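Local coordinates for Beta/alpha-amylase (PDB 3VOC), which hydrolyses alpha-1,4-glucosidic linkages of starch, its family 14 beta-amylase domain, the part in this chain, removing maltose units from non-reducing chain ends, at residues K243-L257 against Q298-F312. Sequence-based numbering, arbitrary orientation. Where two conformers were deposited one is given.
With EDO (1,2-ethanediol), chain E.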
loop_
_atom_site.group_PDB
_atom_site.type_symbol
_atom_site.label_atom_id
_atom_site.label_comp_id
_atom_site.label_asym_id
_atom_site.label_seq_id
_atom_site.Cartn_x
_atom_site.Cartn_y
_atom_site.Cartn_z
ATOM N N LYS A 243 -16.341 -18.178 1.570
ATOM C CA LYS A 243 -16.104 -17.544 0.281
ATOM C C LYS A 243 -16.845 -16.222 0.166
ATOM O O LYS A 243 -16.291 -15.261 -0.335
ATOM C CB LYS A 243 -16.478 -18.465 -0.893
ATOM C CG LYS A 243 -15.522 -19.645 -1.087
ATOM C CD LYS A 243 -16.072 -20.653 -2.112
ATOM C CE LYS A 243 -14.943 -21.483 -2.741
ATOM N NZ LYS A 243 -14.032 -22.097 -1.720
ATOM N N ASP A 244 -18.098 -16.183 0.615
ATOM C CA ASP A 244 -18.837 -14.926 0.659
ATOM C C ASP A 244 -18.148 -13.889 1.549
ATOM O O ASP A 244 -18.072 -12.715 1.187
ATOM C CB ASP A 244 -20.288 -15.141 1.127
ATOM C CG ASP A 244 -21.251 -15.333 -0.028
ATOM O OD1 ASP A 244 -21.067 -14.689 -1.083
ATOM O OD2 ASP A 244 -22.218 -16.109 0.114
ATOM N N PHE A 245 -17.676 -14.310 2.724
ATOM C CA PHE A 245 -16.999 -13.368 3.610
ATOM C C PHE A 245 -15.717 -12.813 2.957
ATOM O O PHE A 245 -15.506 -11.596 2.930
ATOM C CB PHE A 245 -16.655 -13.964 4.987
ATOM C CG PHE A 245 -15.719 -13.086 5.776
ATOM C CD1 PHE A 245 -16.168 -11.867 6.286
ATOM C CD2 PHE A 245 -14.385 -13.440 5.951
ATOM C CE1 PHE A 245 -15.316 -11.018 6.971
ATOM C CE2 PHE A 245 -13.521 -12.596 6.645
ATOM C CZ PHE A 245 -14.001 -11.373 7.160
ATOM N N LEU A 246 -14.869 -13.705 2.447
ATOM C CA LEU A 246 -13.585 -13.287 1.884
ATOM C C LEU A 246 -13.760 -12.454 0.637
ATOM O O LEU A 246 -13.012 -11.505 0.432
ATOM C CB LEU A 246 -12.700 -14.498 1.566
ATOM C CG LEU A 246 -12.002 -15.166 2.743
ATOM C CD1 LEU A 246 -11.190 -16.349 2.247
ATOM C CD2 LEU A 246 -11.107 -14.171 3.490
ATOM N N SER A 247 -14.730 -12.819 -0.209
ATOM C CA SER A 247 -15.024 -12.017 -1.404
ATOM C C SER A 247 -15.487 -10.612 -1.026
ATOM O O SER A 247 -15.037 -9.615 -1.619
ATOM C CB SER A 247 -16.068 -12.708 -2.289
ATOM O OG SER A 247 -16.304 -11.947 -3.456
ATOM N N TRP A 248 -16.385 -10.528 -0.040
ATOM C CA TRP A 248 -16.862 -9.227 0.431
ATOM C C TRP A 248 -15.718 -8.406 1.054
ATOM O O TRP A 248 -15.577 -7.209 0.808
ATOM C CB TRP A 248 -18.007 -9.378 1.455
ATOM C CG TRP A 248 -18.246 -8.073 2.188
ATOM C CD1 TRP A 248 -18.963 -6.991 1.731
ATOM C CD2 TRP A 248 -17.726 -7.698 3.472
ATOM N NE1 TRP A 248 -18.930 -5.976 2.663
ATOM C CE2 TRP A 248 -18.184 -6.386 3.742
ATOM C CE3 TRP A 248 -16.921 -8.351 4.427
ATOM C CZ2 TRP A 248 -17.859 -5.706 4.919
ATOM C CZ3 TRP A 248 -16.596 -7.675 5.596
ATOM C CH2 TRP A 248 -17.082 -6.366 5.840
ATOM N N TYR A 249 -14.918 -9.075 1.872
ATOM C CA TYR A 249 -13.800 -8.460 2.583
ATOM C C TYR A 249 -12.863 -7.799 1.561
ATOM O O TYR A 249 -12.487 -6.626 1.711
ATOM C CB TYR A 249 -13.097 -9.557 3.368
ATOM C CG TYR A 249 -12.064 -9.128 4.387
ATOM C CD1 TYR A 249 -12.385 -8.244 5.431
ATOM C CD2 TYR A 249 -10.768 -9.656 4.338
ATOM C CE1 TYR A 249 -11.416 -7.903 6.400
ATOM C CE2 TYR A 249 -9.805 -9.314 5.285
ATOM C CZ TYR A 249 -10.131 -8.439 6.310
ATOM O OH TYR A 249 -9.150 -8.096 7.229
ATOM N N GLN A 250 -12.535 -8.540 0.504
ATOM C CA GLN A 250 -11.741 -7.997 -0.604
ATOM C C GLN A 250 -12.476 -6.890 -1.363
ATOM O O GLN A 250 -11.855 -5.867 -1.703
ATOM C CB GLN A 250 -11.272 -9.093 -1.572
ATOM C CG GLN A 250 -10.451 -8.519 -2.751
ATOM C CD GLN A 250 -9.751 -9.574 -3.582
ATOM O OE1 GLN A 250 -9.124 -10.488 -3.046
ATOM N NE2 GLN A 250 -9.842 -9.442 -4.910
ATOM N N SER A 251 -13.783 -7.071 -1.609
ATOM C CA SER A 251 -14.578 -6.065 -2.359
ATOM C C SER A 251 -14.557 -4.650 -1.747
ATOM O O SER A 251 -14.611 -3.645 -2.480
ATOM C CB SER A 251 -16.032 -6.527 -2.591
ATOM O OG SER A 251 -16.826 -6.342 -1.419
ATOM N N VAL A 252 -14.481 -4.576 -0.415
ATOM C CA VAL A 252 -14.331 -3.305 0.298
ATOM C C VAL A 252 -13.058 -2.552 -0.141
ATOM O O VAL A 252 -13.111 -1.348 -0.438
ATOM C CB VAL A 252 -14.383 -3.505 1.839
ATOM C CG1 VAL A 252 -14.023 -2.224 2.591
ATOM C CG2 VAL A 252 -15.776 -3.981 2.271
ATOM N N LEU A 253 -11.931 -3.253 -0.189
ATOM C CA LEU A 253 -10.691 -2.681 -0.724
ATOM C C LEU A 253 -10.823 -2.306 -2.193
ATOM O O LEU A 253 -10.343 -1.248 -2.615
ATOM C CB LEU A 253 -9.516 -3.651 -0.545
ATOM C CG LEU A 253 -9.177 -4.046 0.897
ATOM C CD1 LEU A 253 -8.105 -5.146 0.898
ATOM C CD2 LEU A 253 -8.701 -2.820 1.705
ATOM N N GLU A 254 -11.471 -3.171 -2.971
ATOM C CA GLU A 254 -11.612 -2.915 -4.410
ATOM C C GLU A 254 -12.445 -1.657 -4.670
ATOM O O GLU A 254 -12.082 -0.830 -5.510
ATOM C CB GLU A 254 -12.224 -4.113 -5.136
ATOM C CG GLU A 254 -11.326 -5.344 -5.138
ATOM C CD GLU A 254 -12.064 -6.604 -5.550
ATOM O OE1 GLU A 254 -13.254 -6.745 -5.221
ATOM O OE2 GLU A 254 -11.451 -7.468 -6.189
ATOM N N LYS A 255 -13.549 -1.506 -3.939
ATOM C CA LYS A 255 -14.372 -0.311 -4.092
ATOM C C LYS A 255 -13.596 0.940 -3.665
ATOM O O LYS A 255 -13.679 1.992 -4.312
ATOM C CB LYS A 255 -15.677 -0.417 -3.302
ATOM C CG LYS A 255 -16.562 0.825 -3.475
ATOM C CD LYS A 255 -17.965 0.610 -2.920
ATOM C CE LYS A 255 -18.819 1.869 -3.093
ATOM N NZ LYS A 255 -20.086 1.798 -2.297
ATOM N N HIS A 256 -12.807 0.801 -2.602
ATOM C CA HIS A 256 -11.980 1.892 -2.129
ATOM C C HIS A 256 -10.983 2.315 -3.219
ATOM O O HIS A 256 -10.806 3.505 -3.472
ATOM C CB HIS A 256 -11.250 1.462 -0.851
ATOM C CG HIS A 256 -10.411 2.540 -0.236
ATOM N ND1 HIS A 256 -10.930 3.752 0.165
ATOM C CD2 HIS A 256 -9.094 2.572 0.073
ATOM C CE1 HIS A 256 -9.963 4.495 0.673
ATOM N NE2 HIS A 256 -8.837 3.803 0.626
ATOM N N LEU A 257 -10.342 1.331 -3.858
ATOM C CA LEU A 257 -9.397 1.617 -4.942
ATOM C C LEU A 257 -10.094 2.399 -6.053
ATOM O O LEU A 257 -9.539 3.368 -6.583
ATOM C CB LEU A 257 -8.805 0.328 -5.507
ATOM C CG LEU A 257 -7.656 0.472 -6.512
ATOM C CD1 LEU A 257 -6.400 1.020 -5.818
ATOM C CD2 LEU A 257 -7.369 -0.900 -7.167
ATOM N N GLN A 298 -4.924 -13.457 3.221
ATOM C CA GLN A 298 -6.374 -13.394 3.418
ATOM C C GLN A 298 -6.769 -12.365 4.493
ATOM O O GLN A 298 -7.695 -11.560 4.276
ATOM C CB GLN A 298 -6.942 -14.791 3.708
ATOM C CG GLN A 298 -6.966 -15.645 2.426
ATOM C CD GLN A 298 -7.253 -17.116 2.629
ATOM O OE1 GLN A 298 -7.631 -17.561 3.709
ATOM N NE2 GLN A 298 -7.063 -17.892 1.562
ATOM N N ALA A 299 -6.049 -12.361 5.619
ATOM C CA ALA A 299 -6.338 -11.381 6.680
ATOM C C ALA A 299 -6.133 -9.954 6.192
ATOM O O ALA A 299 -6.861 -9.043 6.594
ATOM C CB ALA A 299 -5.505 -11.656 7.926
ATOM N N GLY A 300 -5.138 -9.766 5.329
ATOM C CA GLY A 300 -4.867 -8.465 4.737
ATOM C C GLY A 300 -5.902 -8.034 3.709
ATOM O O GLY A 300 -5.947 -6.868 3.327
ATOM N N GLY A 301 -6.715 -8.983 3.247
ATOM C CA GLY A 301 -7.812 -8.674 2.339
ATOM C C GLY A 301 -7.660 -9.311 0.976
ATOM O O GLY A 301 -8.412 -8.984 0.067
ATOM N N TYR A 302 -6.692 -10.216 0.812
ATOM C CA TYR A 302 -6.401 -10.761 -0.518
ATOM C C TYR A 302 -6.942 -12.159 -0.682
ATOM O O TYR A 302 -6.356 -13.138 -0.195
ATOM C CB TYR A 302 -4.903 -10.727 -0.835
ATOM C CG TYR A 302 -4.277 -9.350 -0.723
ATOM C CD1 TYR A 302 -5.051 -8.188 -0.830
ATOM C CD2 TYR A 302 -2.906 -9.208 -0.518
ATOM C CE1 TYR A 302 -4.468 -6.919 -0.718
ATOM C CE2 TYR A 302 -2.319 -7.957 -0.395
ATOM C CZ TYR A 302 -3.099 -6.812 -0.515
ATOM O OH TYR A 302 -2.488 -5.571 -0.409
ATOM N N TYR A 303 -8.056 -12.239 -1.397
ATOM C CA TYR A 303 -8.755 -13.490 -1.659
ATOM C C TYR A 303 -8.496 -13.972 -3.086
ATOM O O TYR A 303 -8.403 -15.173 -3.338
ATOM C CB TYR A 303 -10.254 -13.243 -1.409
ATOM C CG TYR A 303 -11.222 -14.266 -1.969
ATOM C CD1 TYR A 303 -11.250 -15.578 -1.483
ATOM C CD2 TYR A 303 -12.130 -13.905 -2.971
ATOM C CE1 TYR A 303 -12.158 -16.507 -1.983
ATOM C CE2 TYR A 303 -13.030 -14.821 -3.484
ATOM C CZ TYR A 303 -13.040 -16.117 -2.982
ATOM O OH TYR A 303 -13.931 -17.018 -3.497
ATOM N N ASP A 304 -8.367 -13.033 -4.016
ATOM C CA ASP A 304 -8.318 -13.369 -5.441
ATOM C C ASP A 304 -7.476 -12.295 -6.132
ATOM O O ASP A 304 -7.959 -11.185 -6.410
ATOM C CB ASP A 304 -9.768 -13.456 -5.997
ATOM C CG ASP A 304 -9.843 -13.725 -7.507
ATOM O OD1 ASP A 304 -8.824 -13.631 -8.221
ATOM O OD2 ASP A 304 -10.969 -14.005 -7.985
ATOM N N TYR A 305 -6.214 -12.626 -6.412
ATOM C CA TYR A 305 -5.320 -11.652 -7.036
ATOM C C TYR A 305 -5.749 -11.321 -8.465
ATOM O O TYR A 305 -5.539 -10.199 -8.927
ATOM C CB TYR A 305 -3.880 -12.158 -7.054
ATOM C CG TYR A 305 -3.174 -12.113 -5.726
ATOM C CD1 TYR A 305 -3.041 -10.916 -5.017
ATOM C CD2 TYR A 305 -2.603 -13.261 -5.195
ATOM C CE1 TYR A 305 -2.382 -10.878 -3.800
ATOM C CE2 TYR A 305 -1.943 -13.229 -3.979
ATOM C CZ TYR A 305 -1.839 -12.036 -3.286
ATOM O OH TYR A 305 -1.172 -12.004 -2.078
ATOM N N ASN A 306 -6.336 -12.284 -9.175
ATOM C CA ASN A 306 -6.796 -11.985 -10.542
ATOM C C ASN A 306 -7.812 -10.843 -10.489
ATOM O O ASN A 306 -7.745 -9.896 -11.259
ATOM C CB ASN A 306 -7.434 -13.210 -11.225
ATOM C CG ASN A 306 -6.409 -14.242 -11.685
ATOM O OD1 ASN A 306 -5.430 -13.925 -12.380
ATOM N ND2 ASN A 306 -6.652 -15.495 -11.330
ATOM N N ARG A 307 -8.760 -10.947 -9.565
ATOM C CA ARG A 307 -9.810 -9.954 -9.460
ATOM C C ARG A 307 -9.271 -8.631 -8.942
ATOM O O ARG A 307 -9.696 -7.579 -9.390
ATOM C CB ARG A 307 -10.907 -10.438 -8.525
ATOM C CG ARG A 307 -12.234 -9.748 -8.760
ATOM C CD ARG A 307 -13.271 -10.344 -7.831
ATOM N NE ARG A 307 -13.275 -9.655 -6.541
ATOM C CZ ARG A 307 -13.847 -10.130 -5.441
ATOM N NH1 ARG A 307 -14.411 -11.331 -5.451
ATOM N NH2 ARG A 307 -13.847 -9.406 -4.325
ATOM N N LEU A 308 -8.368 -8.691 -7.969
ATOM C CA LEU A 308 -7.826 -7.469 -7.379
ATOM C C LEU A 308 -7.048 -6.689 -8.433
ATOM O O LEU A 308 -7.180 -5.459 -8.535
ATOM C CB LEU A 308 -6.914 -7.807 -6.195
ATOM C CG LEU A 308 -6.307 -6.609 -5.435
ATOM C CD1 LEU A 308 -7.390 -5.717 -4.814
ATOM C CD2 LEU A 308 -5.392 -7.105 -4.347
ATOM N N ILE A 309 -6.248 -7.400 -9.221
ATOM C CA ILE A 309 -5.394 -6.745 -10.224
ATOM C C ILE A 309 -6.251 -6.242 -11.378
ATOM O O ILE A 309 -5.971 -5.190 -11.947
ATOM C CB ILE A 309 -4.185 -7.643 -10.635
ATOM C CG1 ILE A 309 -3.242 -7.807 -9.423
ATOM C CG2 ILE A 309 -3.366 -7.008 -11.765
ATOM C CD1 ILE A 309 -2.249 -8.997 -9.548
ATOM N N GLN A 310 -7.328 -6.971 -11.688
ATOM C CA GLN A 310 -8.343 -6.465 -12.623
ATOM C C GLN A 310 -8.898 -5.088 -12.219
ATOM O O GLN A 310 -9.168 -4.245 -13.090
ATOM C CB GLN A 310 -9.496 -7.462 -12.804
ATOM C CG GLN A 310 -10.544 -7.007 -13.863
ATOM C CD GLN A 310 -9.959 -6.800 -15.248
ATOM O OE1 GLN A 310 -10.237 -5.783 -15.924
ATOM N NE2 GLN A 310 -9.137 -7.753 -15.686
ATOM N N LYS A 311 -9.071 -4.865 -10.912
ATOM C CA LYS A 311 -9.560 -3.575 -10.430
ATOM C C LYS A 311 -8.548 -2.454 -10.682
ATOM O O LYS A 311 -8.948 -1.325 -10.973
ATOM C CB LYS A 311 -9.964 -3.648 -8.947
ATOM C CG LYS A 311 -10.712 -2.427 -8.436
ATOM C CD LYS A 311 -12.171 -2.400 -8.915
ATOM C CE LYS A 311 -12.909 -1.187 -8.377
ATOM N NZ LYS A 311 -14.128 -0.929 -9.211
ATOM N N PHE A 312 -7.249 -2.761 -10.581
ATOM C CA PHE A 312 -6.214 -1.797 -10.978
ATOM C C PHE A 312 -6.386 -1.400 -12.447
ATOM O O PHE A 312 -6.384 -0.218 -12.782
ATOM C CB PHE A 312 -4.797 -2.353 -10.740
ATOM C CG PHE A 312 -4.299 -2.135 -9.347
ATOM C CD1 PHE A 312 -4.765 -2.935 -8.302
ATOM C CD2 PHE A 312 -3.378 -1.122 -9.070
ATOM C CE1 PHE A 312 -4.327 -2.740 -6.998
ATOM C CE2 PHE A 312 -2.916 -0.913 -7.755
ATOM C CZ PHE A 312 -3.394 -1.733 -6.715
HETATM C C1 EDO E . -4.493 -15.409 -1.126
HETATM O O1 EDO E . -5.788 -15.906 -0.782
HETATM C C2 EDO E . -4.398 -15.336 -2.639
HETATM O O2 EDO E . -4.222 -16.674 -3.126
#
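Arg307 and Glu254 form a side-on salt bridge: NE gives a bond of 2.9 Å to OE2, on that oxygen's syn lone pair, and NH2 reaches OE1, with carboxylate and guanidinium planes 49° apart. A bend at chi3 (88°) turns the guanidinium back along helix 243-257, where NH1 meets Ser247 OG at 2.8 Å and NH2 also bonds Ser247 O. Were Arg307 replaced by an alanine, the Glu254 carboxylate would probably be left without its cationic mate and a gap opened among Ser247, Gln250 and Ser251.

Amide bonding centres on buried Gln250, whose extended chain, CG anti to the backbone N, reaches the turn before helix 305-312. OE1 accepts from two backbone amides, Tyr303 N at 2.6 Å and Asp304 N, while NE2 donates to Asp304 O at 3.0 Å and to Glu254 OE2. With both amide ends engaged, its rotation is fixed. The neighbouring Tyr249 donates from OH to Ala299 O at 2.6 Å, in the last turn of the helix that precedes Gly301.

Apolar contacts flank this network. Leu246 CB lies 3.5 Å from Tyr303 CD1, and Leu257 CD2 sits over one face of Phe312, 3.8 Å from the ring centroid, a CH-pi contact. Gly301, in a Schellman motif, passes close to Leu253 CD1, where a CB would clash.

Helices 243-257 and 305-312 run nearly parallel, 13° apart, in the outer helical layer of the TIM barrel, preceding strands 275-279 and 318-321 respectively. Helix 188-202 packs against Trp248, helix 338-352 against Ile309, and strand 318-321 receives Phe312, while Tyr302 OH bonds Leu164 O beside the predicted proton donor Glu163.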